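Local coordinates for protein pyroglutatmate porin OpdO (Pseudomonas aeruginosa, PDB 3SZV) that probably acts as an outer-membrane beta-barrel channel of the OprD porin family, letting small solutes such as carboxylates cross the membrane, at residues Q178-N183 with P287-S292; F299-D304 with L387-L392; N355-Y360 with G371-N376. One frame throughout, in Å; residues are numbered along the deposited sequence. Where two conformers were deposited one is given.

How the interactions relate
From the N terminus, residues 178-183 come first, on and around short strand 180-182, between strands 159-170 and 186-200. Interaction 1 closes when 287-292 meets them. It ties that short strand to the long loop between strands 271-281 and 311-320. Further along the same long loop, 299-304 opens interaction 2, which closes on strand 387-399. Interaction 3 is nested inside this second span and pairs the strands 346-361 and 371-381 of a hairpin. Interactions 1 and 2 follow in series and touch where Y288 OH meets D304 OD2. Interactions 2 and 3 touch more widely, because strands 371-381 and 387-399 are neighbours in the barrel wall. Interactions 1 and 3 do not touch.

Interaction 1 of 3, residues Q178-N183 with P287-S292; sequences QVFSAN and PYIAGS
The carbonyl oxygens of Y288 and S181 each take one N-H bond and, beside it, a weaker CA-H contact. N183 N lies 2.8 Å from Y288 O, and A182 CA lies 3.3 Å from Y288 O. A290 N donates to S181 O at 2.8 Å in an almost straight bond (172°), and the CA-H of I289 leans on the same oxygen. Together they form a single beta bridge of A182 with I289: a loop segment pairs with a short strand through one isolated bridge.

The side chains add a stack. N183 CB stands over the middle of the Y288 ring, 3.7 Å from its centroid, in a CH-pi contact. With CG anti to the backbone N (chi1 -167°), N183 CG lies 3.5 Å from Y288 CZ. The two side chains run side by side, and the amide is tilted only 21° from the ring plane. Y288 OH is hydrogen-bonded to D304 OD2, outside the two segments. Water 2 links the other end of the N183 amide to the loop: it donates to N183 OD1 at 2.7 Å and accepts from G291 N. Water 1 accepts from S181 N and lies within bonding distance of A290 O. A type II turn runs from I289 to S292, and S292 N and OG both donate to I289 O. On the apolar side, F180 CD1 meets I289 CG2 at 3.7 Å.

The bridge joins short strand 180-182 to the loop between strands 271-281 and 311-320. F180 and I289 both touch N169 of strand 159-170, and I289 also reaches F192 of strand 186-200. A182 and P287 rest on Y218 of strand 218-230.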
loop_
_atom_site.group_PDB
_atom_site.type_symbol
_atom_site.label_atom_id
_atom_site.label_comp_id
_atom_site.label_asym_id
_atom_site.label_seq_id
_atom_site.Cartn_x
_atom_site.Cartn_y
_atom_site.Cartn_z
ATOM N N GLN A 178 1.511 7.637 16.427
ATOM C CA GLN A 178 2.722 7.360 17.193
ATOM C C GLN A 178 3.947 7.607 16.335
ATOM O O GLN A 178 3.846 7.796 15.125
ATOM C CB GLN A 178 2.724 5.919 17.713
ATOM C CG GLN A 178 2.689 4.857 16.634
ATOM C CD GLN A 178 2.335 3.480 17.180
ATOM O OE1 GLN A 178 1.258 3.280 17.745
ATOM N NE2 GLN A 178 3.243 2.526 17.013
ATOM N N VAL A 179 5.119 7.617 16.956
ATOM C CA VAL A 179 6.342 7.768 16.180
ATOM C C VAL A 179 6.657 6.495 15.397
ATOM O O VAL A 179 6.045 5.440 15.603
ATOM C CB VAL A 179 7.550 8.161 17.054
ATOM C CG1 VAL A 179 7.305 9.504 17.742
ATOM C CG2 VAL A 179 7.859 7.073 18.060
ATOM N N PHE A 180 7.617 6.606 14.494
ATOM C CA PHE A 180 7.957 5.507 13.600
ATOM C C PHE A 180 9.011 4.557 14.149
ATOM O O PHE A 180 9.819 4.915 15.010
ATOM C CB PHE A 180 8.551 6.052 12.296
ATOM C CG PHE A 180 7.655 6.989 11.540
ATOM C CD1 PHE A 180 6.554 6.512 10.855
ATOM C CD2 PHE A 180 7.962 8.341 11.461
ATOM C CE1 PHE A 180 5.736 7.381 10.132
ATOM C CE2 PHE A 180 7.155 9.209 10.742
ATOM C CZ PHE A 180 6.053 8.730 10.076
ATOM N N SER A 181 8.991 3.343 13.611
ATOM C CA SER A 181 10.118 2.427 13.725
ATOM C C SER A 181 10.266 1.706 12.396
ATOM O O SER A 181 9.428 1.857 11.502
ATOM C CB SER A 181 9.925 1.424 14.869
ATOM O OG SER A 181 8.905 0.485 14.579
ATOM N N ALA A 182 11.344 0.954 12.242
ATOM C CA ALA A 182 11.573 0.211 11.005
ATOM C C ALA A 182 11.271 -1.270 11.193
ATOM O O ALA A 182 11.596 -1.858 12.217
ATOM C CB ALA A 182 12.998 0.406 10.515
ATOM N N ASN A 183 10.618 -1.852 10.198
ATOM C CA ASN A 183 10.312 -3.279 10.205
ATOM C C ASN A 183 11.574 -4.123 10.428
ATOM O O ASN A 183 12.584 -3.912 9.737
ATOM C CB ASN A 183 9.643 -3.669 8.888
ATOM C CG ASN A 183 9.016 -5.041 8.941
ATOM O OD1 ASN A 183 7.970 -5.236 9.567
ATOM N ND2 ASN A 183 9.656 -6.014 8.297
ATOM N N PRO A 287 14.608 -2.571 4.697
ATOM C CA PRO A 287 13.989 -1.671 5.668
ATOM C C PRO A 287 12.783 -0.956 5.090
ATOM O O PRO A 287 12.741 -0.627 3.901
ATOM C CB PRO A 287 15.103 -0.662 5.970
ATOM C CG PRO A 287 15.901 -0.615 4.703
ATOM C CD PRO A 287 15.865 -2.029 4.143
ATOM N N TYR A 288 11.799 -0.731 5.960
ATOM C CA TYR A 288 10.624 0.078 5.648
ATOM C C TYR A 288 9.959 0.453 6.947
ATOM O O TYR A 288 10.248 -0.128 7.987
ATOM C CB TYR A 288 9.643 -0.652 4.724
ATOM C CG TYR A 288 9.143 -2.041 5.094
ATOM C CD1 TYR A 288 7.841 -2.236 5.541
ATOM C CD2 TYR A 288 9.945 -3.168 4.902
ATOM C CE1 TYR A 288 7.359 -3.511 5.817
ATOM C CE2 TYR A 288 9.464 -4.441 5.160
ATOM C CZ TYR A 288 8.173 -4.603 5.621
ATOM O OH TYR A 288 7.648 -5.838 5.865
ATOM N N ILE A 289 9.037 1.410 6.887
ATOM C CA ILE A 289 8.344 1.847 8.082
ATOM C C ILE A 289 7.471 0.713 8.633
ATOM O O ILE A 289 6.662 0.122 7.918
ATOM C CB ILE A 289 7.509 3.089 7.764
ATOM C CG1 ILE A 289 8.429 4.287 7.564
ATOM C CG2 ILE A 289 6.528 3.374 8.885
ATOM C CD1 ILE A 289 7.767 5.449 6.863
ATOM N N ALA A 290 7.677 0.367 9.905
ATOM C CA ALA A 290 6.896 -0.706 10.515
ATOM C C ALA A 290 5.408 -0.387 10.447
ATOM O O ALA A 290 5.007 0.754 10.728
ATOM C CB ALA A 290 7.323 -0.922 11.981
ATOM N N GLY A 291 4.611 -1.384 10.078
ATOM C CA GLY A 291 3.174 -1.188 9.974
ATOM C C GLY A 291 2.728 -0.844 8.568
ATOM O O GLY A 291 1.525 -0.912 8.269
ATOM N N SER A 292 3.682 -0.470 7.718
ATOM C CA SER A 292 3.365 -0.044 6.352
ATOM C C SER A 292 3.755 -1.110 5.329
ATOM O O SER A 292 4.238 -2.185 5.696
ATOM C CB SER A 292 4.035 1.298 6.050
ATOM O OG SER A 292 5.420 1.131 5.802
HETATM O O HOH W 1 6.223 2.747 12.388
HETATM O O HOH W 2 5.540 -4.075 9.756
#

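Interaction 2 of 3, residues F299-D304 with L387-L392; sequences FIQIGD and LDENRL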
loop_
_atom_site.group_PDB
_atom_site.type_symbol
_atom_site.label_atom_id
_atom_site.label_comp_id
_atom_site.label_asym_id
_atom_site.label_seq_id
_atom_site.Cartn_x
_atom_site.Cartn_y
_atom_site.Cartn_z
ATOM N N PHE A 299 6.243 -9.247 -2.067
ATOM C CA PHE A 299 5.466 -8.989 -0.854
ATOM C C PHE A 299 4.019 -9.376 -1.133
ATOM O O PHE A 299 3.376 -8.823 -2.036
ATOM C CB PHE A 299 5.576 -7.506 -0.462
ATOM C CG PHE A 299 4.499 -7.013 0.479
ATOM C CD1 PHE A 299 4.349 -7.551 1.748
ATOM C CD2 PHE A 299 3.689 -5.954 0.104
ATOM C CE1 PHE A 299 3.361 -7.060 2.619
ATOM C CE2 PHE A 299 2.714 -5.459 0.967
ATOM C CZ PHE A 299 2.555 -6.014 2.221
ATOM N N ILE A 300 3.527 -10.340 -0.363
ATOM C CA ILE A 300 2.213 -10.927 -0.592
ATOM C C ILE A 300 1.370 -10.917 0.691
ATOM O O ILE A 300 1.494 -9.971 1.480
ATOM C CB ILE A 300 2.342 -12.305 -1.280
ATOM C CG1 ILE A 300 3.202 -13.277 -0.464
ATOM C CG2 ILE A 300 2.924 -12.129 -2.675
ATOM C CD1 ILE A 300 3.050 -14.721 -0.936
ATOM N N GLN A 301 0.501 -11.907 0.906
ATOM C CA GLN A 301 -0.492 -11.763 1.970
ATOM C C GLN A 301 0.140 -11.657 3.346
ATOM O O GLN A 301 -0.219 -10.784 4.145
ATOM C CB GLN A 301 -1.515 -12.903 1.943
ATOM C CG GLN A 301 -2.591 -12.780 3.012
ATOM C CD GLN A 301 -3.714 -13.793 2.834
ATOM O OE1 GLN A 301 -4.033 -14.204 1.716
ATOM N NE2 GLN A 301 -4.320 -14.206 3.942
ATOM N N ILE A 302 1.080 -12.544 3.624
ATOM C CA ILE A 302 1.724 -12.552 4.933
ATOM C C ILE A 302 3.152 -12.021 4.852
ATOM O O ILE A 302 3.498 -11.008 5.482
ATOM C CB ILE A 302 1.708 -13.954 5.556
ATOM C CG1 ILE A 302 0.258 -14.430 5.737
ATOM C CG2 ILE A 302 2.446 -13.959 6.902
ATOM C CD1 ILE A 302 0.119 -15.836 6.270
ATOM N N GLY A 303 3.976 -12.677 4.050
ATOM C CA GLY A 303 5.396 -12.369 4.039
ATOM C C GLY A 303 5.870 -11.366 3.009
ATOM O O GLY A 303 5.231 -11.153 1.965
ATOM N N ASP A 304 6.999 -10.734 3.308
ATOM C CA ASP A 304 7.602 -9.784 2.388
ATOM C C ASP A 304 8.774 -10.366 1.592
ATOM O O ASP A 304 9.239 -9.750 0.625
ATOM C CB ASP A 304 8.012 -8.480 3.098
ATOM C CG ASP A 304 9.039 -8.688 4.182
ATOM O OD1 ASP A 304 9.641 -9.791 4.272
ATOM O OD2 ASP A 304 9.269 -7.722 4.949
ATOM N N LEU A 387 2.277 -21.270 9.493
ATOM C CA LEU A 387 1.004 -20.626 9.751
ATOM C C LEU A 387 0.026 -20.865 8.611
ATOM O O LEU A 387 0.428 -20.975 7.456
ATOM C CB LEU A 387 1.230 -19.119 9.919
ATOM C CG LEU A 387 0.030 -18.183 9.799
ATOM C CD1 LEU A 387 -0.872 -18.328 11.012
ATOM C CD2 LEU A 387 0.497 -16.746 9.656
ATOM N N ASP A 388 -1.256 -20.950 8.947
ATOM C CA ASP A 388 -2.314 -20.873 7.950
ATOM C C ASP A 388 -3.229 -19.737 8.363
ATOM O O ASP A 388 -3.558 -19.595 9.540
ATOM C CB ASP A 388 -3.105 -22.178 7.842
ATOM C CG ASP A 388 -2.380 -23.227 7.021
ATOM O OD1 ASP A 388 -1.427 -23.805 7.556
ATOM O OD2 ASP A 388 -2.755 -23.454 5.843
ATOM N N GLU A 389 -3.630 -18.926 7.396
ATOM C CA GLU A 389 -4.425 -17.744 7.677
ATOM C C GLU A 389 -5.606 -17.678 6.729
ATOM O O GLU A 389 -5.469 -17.893 5.523
ATOM C CB GLU A 389 -3.550 -16.499 7.521
ATOM C CG GLU A 389 -4.258 -15.179 7.763
ATOM C CD GLU A 389 -3.317 -14.009 7.574
ATOM O OE1 GLU A 389 -2.457 -13.785 8.448
ATOM O OE2 GLU A 389 -3.418 -13.331 6.536
ATOM N N ASN A 390 -6.773 -17.380 7.281
ATOM C CA ASN A 390 -7.933 -17.094 6.457
ATOM C C ASN A 390 -8.464 -15.718 6.802
ATOM O O ASN A 390 -8.536 -15.355 7.975
ATOM C CB ASN A 390 -9.015 -18.157 6.651
ATOM C CG ASN A 390 -8.654 -19.472 5.997
ATOM O OD1 ASN A 390 -8.908 -19.677 4.810
ATOM N ND2 ASN A 390 -8.055 -20.377 6.769
ATOM N N ARG A 391 -8.792 -14.943 5.771
ATOM C CA ARG A 391 -9.484 -13.669 5.947
ATOM C C ARG A 391 -10.788 -13.728 5.180
ATOM O O ARG A 391 -10.852 -14.260 4.070
ATOM C CB ARG A 391 -8.647 -12.498 5.433
ATOM C CG ARG A 391 -7.267 -12.392 6.053
ATOM C CD ARG A 391 -6.496 -11.176 5.564
ATOM N NE ARG A 391 -5.106 -11.235 6.008
ATOM C CZ ARG A 391 -4.290 -10.188 6.096
ATOM N NH1 ARG A 391 -4.718 -8.973 5.777
ATOM N NH2 ARG A 391 -3.041 -10.359 6.511
ATOM N N LEU A 392 -11.840 -13.190 5.782
ATOM C CA LEU A 392 -13.103 -13.046 5.089
ATOM C C LEU A 392 -13.506 -11.600 5.257
ATOM O O LEU A 392 -13.649 -11.120 6.385
ATOM C CB LEU A 392 -14.175 -13.955 5.684
ATOM C CG LEU A 392 -15.490 -13.973 4.908
ATOM C CD1 LEU A 392 -15.235 -14.372 3.458
ATOM C CD2 LEU A 392 -16.490 -14.914 5.563
#
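Q301 reaches E389 through one straight hydrogen bond. Q301 NE2 lies 2.9 Å from E389 OE2, with an angle of 175° at the hydrogen. The oxygen sits in the Q301 amide plane and is met on its anti side, somewhat out of the carboxylate plane. Both chains get there by stretching. In Q301, CG is anti to the backbone N (chi1 -179°), and E389 is likewise extended, with CD anti as well. The two side chains cross at a slant. Side chains make the contact, since the nearest CA atoms, of I302 and E389, are 8.5 Å apart.

The same E389 oxygen is also held by R391, two residues along the strand. R391 NE approaches E389 OE2 to 2.7 Å from above the carboxylate plane, while R391 NH2 lies 3.0 Å from E389 OE2 on the syn side. This is a side-on salt bridge with both nitrogens on one atom, so OE2 accepts three bonds. E389 OE1 pairs with R36. The two arginines probably keep the buried carboxylate charged. Q301 and R391 run past one another in opposite senses, amide and guanidinium turned steeply (77°).

I302 supplies the apolar part. Its CD1 packs on L387 CD2 at 3.5 Å and on E389 CB at 3.9 Å. I302 CG1 meets the E389 carboxylate tip to tip.

The 299-304 loop, with an internal bond from I300 N to G303 O, lies against the barrel wall. E353 of strand 346-361 accepts from I302 N and G303 N, and N355 accepts from Q301 N. I302 also touches A377 and V379 of strand 371-381 and R36 of strand 24-38. The loop thus spans several neighbouring strands, consistent with the inward-folded loops that narrow OprD-family channels.

Interaction 3 of 3, residues N355-Y360 with G371-N376; sequences NTDLGY and GVKWRN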
loop_
_atom_site.group_PDB
_atom_site.type_symbol
_atom_site.label_atom_id
_atom_site.label_comp_id
_atom_site.label_asym_id
_atom_site.label_seq_id
_atom_site.Cartn_x
_atom_site.Cartn_y
_atom_site.Cartn_z
ATOM N N ASN A 355 -0.948 -18.161 -1.584
ATOM C CA ASN A 355 -2.147 -17.366 -1.323
ATOM C C ASN A 355 -3.205 -17.694 -2.352
ATOM O O ASN A 355 -2.884 -17.907 -3.523
ATOM C CB ASN A 355 -1.905 -15.863 -1.502
ATOM C CG ASN A 355 -0.872 -15.268 -0.559
ATOM O OD1 ASN A 355 -0.457 -14.129 -0.778
ATOM N ND2 ASN A 355 -0.466 -15.988 0.492
ATOM N N THR A 356 -4.466 -17.711 -1.935
ATOM C CA THR A 356 -5.579 -17.831 -2.877
ATOM C C THR A 356 -6.666 -16.860 -2.470
ATOM O O THR A 356 -7.080 -16.844 -1.312
ATOM C CB THR A 356 -6.162 -19.249 -2.890
ATOM O OG1 THR A 356 -5.135 -20.173 -3.258
ATOM C CG2 THR A 356 -7.329 -19.344 -3.891
ATOM N N ASP A 357 -7.120 -16.039 -3.421
ATOM C CA ASP A 357 -8.191 -15.078 -3.177
ATOM C C ASP A 357 -9.379 -15.428 -4.056
ATOM O O ASP A 357 -9.231 -15.574 -5.266
ATOM C CB ASP A 357 -7.754 -13.658 -3.544
ATOM C CG ASP A 357 -6.797 -13.040 -2.537
ATOM O OD1 ASP A 357 -6.416 -13.718 -1.564
ATOM O OD2 ASP A 357 -6.422 -11.865 -2.746
ATOM N N LEU A 358 -10.558 -15.542 -3.452
ATOM C CA LEU A 358 -11.791 -15.753 -4.194
ATOM C C LEU A 358 -12.710 -14.614 -3.809
ATOM O O LEU A 358 -12.884 -14.324 -2.628
ATOM C CB LEU A 358 -12.442 -17.072 -3.781
ATOM C CG LEU A 358 -12.720 -18.140 -4.837
ATOM C CD1 LEU A 358 -13.569 -19.242 -4.227
ATOM C CD2 LEU A 358 -13.408 -17.543 -6.052
ATOM N N GLY A 359 -13.309 -13.956 -4.791
ATOM C CA GLY A 359 -14.165 -12.833 -4.456
ATOM C C GLY A 359 -15.369 -12.690 -5.351
ATOM O O GLY A 359 -15.358 -13.135 -6.497
ATOM N N TYR A 360 -16.426 -12.087 -4.816
ATOM C CA TYR A 360 -17.577 -11.741 -5.624
ATOM C C TYR A 360 -18.131 -10.398 -5.211
ATOM O O TYR A 360 -18.299 -10.125 -4.021
ATOM C CB TYR A 360 -18.688 -12.774 -5.517
ATOM C CG TYR A 360 -19.760 -12.519 -6.540
ATOM C CD1 TYR A 360 -19.507 -12.726 -7.889
ATOM C CD2 TYR A 360 -21.010 -12.055 -6.168
ATOM C CE1 TYR A 360 -20.475 -12.492 -8.841
ATOM C CE2 TYR A 360 -21.988 -11.816 -7.112
ATOM C CZ TYR A 360 -21.715 -12.035 -8.447
ATOM O OH TYR A 360 -22.678 -11.802 -9.391
ATOM N N GLY A 371 -19.623 -6.612 -1.627
ATOM C CA GLY A 371 -18.560 -7.512 -2.036
ATOM C C GLY A 371 -18.122 -8.443 -0.930
ATOM O O GLY A 371 -18.136 -8.080 0.244
ATOM N N VAL A 372 -17.730 -9.654 -1.309
ATOM C CA VAL A 372 -17.152 -10.595 -0.366
ATOM C C VAL A 372 -15.836 -11.103 -0.937
ATOM O O VAL A 372 -15.745 -11.406 -2.123
ATOM C CB VAL A 372 -18.098 -11.780 -0.091
ATOM C CG1 VAL A 372 -18.410 -12.525 -1.380
ATOM C CG2 VAL A 372 -17.498 -12.716 0.949
ATOM N N LYS A 373 -14.816 -11.180 -0.091
ATOM C CA LYS A 373 -13.516 -11.683 -0.496
ATOM C C LYS A 373 -12.989 -12.632 0.560
ATOM O O LYS A 373 -12.965 -12.306 1.749
ATOM C CB LYS A 373 -12.524 -10.537 -0.707
ATOM C CG LYS A 373 -11.137 -11.029 -1.128
ATOM C CD LYS A 373 -10.178 -9.886 -1.424
ATOM C CE LYS A 373 -10.537 -9.223 -2.741
ATOM N NZ LYS A 373 -10.726 -10.268 -3.786
ATOM N N TRP A 374 -12.569 -13.810 0.111
ATOM C CA TRP A 374 -11.908 -14.784 0.967
ATOM C C TRP A 374 -10.440 -14.877 0.559
ATOM O O TRP A 374 -10.119 -15.138 -0.599
ATOM C CB TRP A 374 -12.608 -16.151 0.850
ATOM C CG TRP A 374 -11.853 -17.303 1.459
ATOM C CD1 TRP A 374 -11.281 -17.356 2.699
ATOM C CD2 TRP A 374 -11.603 -18.578 0.850
ATOM N NE1 TRP A 374 -10.684 -18.579 2.896
ATOM C CE2 TRP A 374 -10.867 -19.348 1.775
ATOM C CE3 TRP A 374 -11.926 -19.140 -0.390
ATOM C CZ2 TRP A 374 -10.449 -20.652 1.501
ATOM C CZ3 TRP A 374 -11.510 -20.432 -0.662
ATOM C CH2 TRP A 374 -10.777 -21.174 0.279
ATOM N N ARG A 375 -9.545 -14.636 1.512
ATOM C CA ARG A 375 -8.110 -14.696 1.261
ATOM C C ARG A 375 -7.499 -15.777 2.140
ATOM O O ARG A 375 -7.528 -15.683 3.367
ATOM C CB ARG A 375 -7.446 -13.349 1.562
ATOM C CG ARG A 375 -8.124 -12.164 0.872
ATOM C CD ARG A 375 -7.348 -10.864 1.089
ATOM N NE ARG A 375 -6.014 -10.955 0.509
ATOM C CZ ARG A 375 -4.932 -10.338 0.981
ATOM N NH1 ARG A 375 -5.005 -9.566 2.063
ATOM N NH2 ARG A 375 -3.758 -10.510 0.380
ATOM N N ASN A 376 -6.945 -16.807 1.513
ATOM C CA ASN A 376 -6.396 -17.927 2.247
ATOM C C ASN A 376 -4.894 -17.996 2.002
ATOM O O ASN A 376 -4.440 -17.877 0.864
ATOM C CB ASN A 376 -7.104 -19.208 1.784
ATOM C CG ASN A 376 -6.422 -20.471 2.257
ATOM O OD1 ASN A 376 -5.824 -21.194 1.460
ATOM N ND2 ASN A 376 -6.513 -20.753 3.552
HETATM O O HOH W 3 -6.223 -22.045 -1.398
HETATM O O HOH W 4 -3.798 -13.114 -0.832
#
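T356 with N376, L358 with W374 and Y360 with V372 are hydrogen-bonded pairs, each with two N-H to O bonds. The strands run antiparallel, 4.6 Å apart between axes and at 169° between directions. This backbone is the tight part. W374 N to L358 O is typical at 2.8 Å. CA-H contacts fill the spaces between, such as D357 CA to W374 O at 3.2 Å.

The side chains meet more loosely. On one face D357 and R375 lie side by side, their flat groups almost perpendicular at 84°. D357 OD1 comes 3.3 Å from R375 CB. The salt bridge is long and weak: R375 NE reaches both carboxylate oxygens, 3.4 Å from D357 OD2. Water 4 reinforces it, donating to D357 OD1 and accepting from R375 NH2. The K373 chain bends at chi3 and again at chi4 (-48°), which puts NZ 4.3 Å from G359 CA.

On the other face, L358 CB only brushes W374 CE3, at 4.0 Å, and both residues are on the surface. Y360 CB and V372 CG1 are 4.2 Å apart. N376 CB, however, packs over the W374 ring toward its rim. Water 3 bridges T356 OG1, also bonded to S333 OG, and N376 OD1. W374 NE1 and N376 ND2 both donate to N390 OD1 of the next strand.

The chemistry is that of a porin wall. The face with L358, W374, Y360 and V372 probably meets lipid. The face with D357, K373 and R375 probably lines the channel. There the weakly paired R375 and nearby K373 might help favour anionic solutes, consistent with a carboxylate channel, although D357 offsets part of the charge.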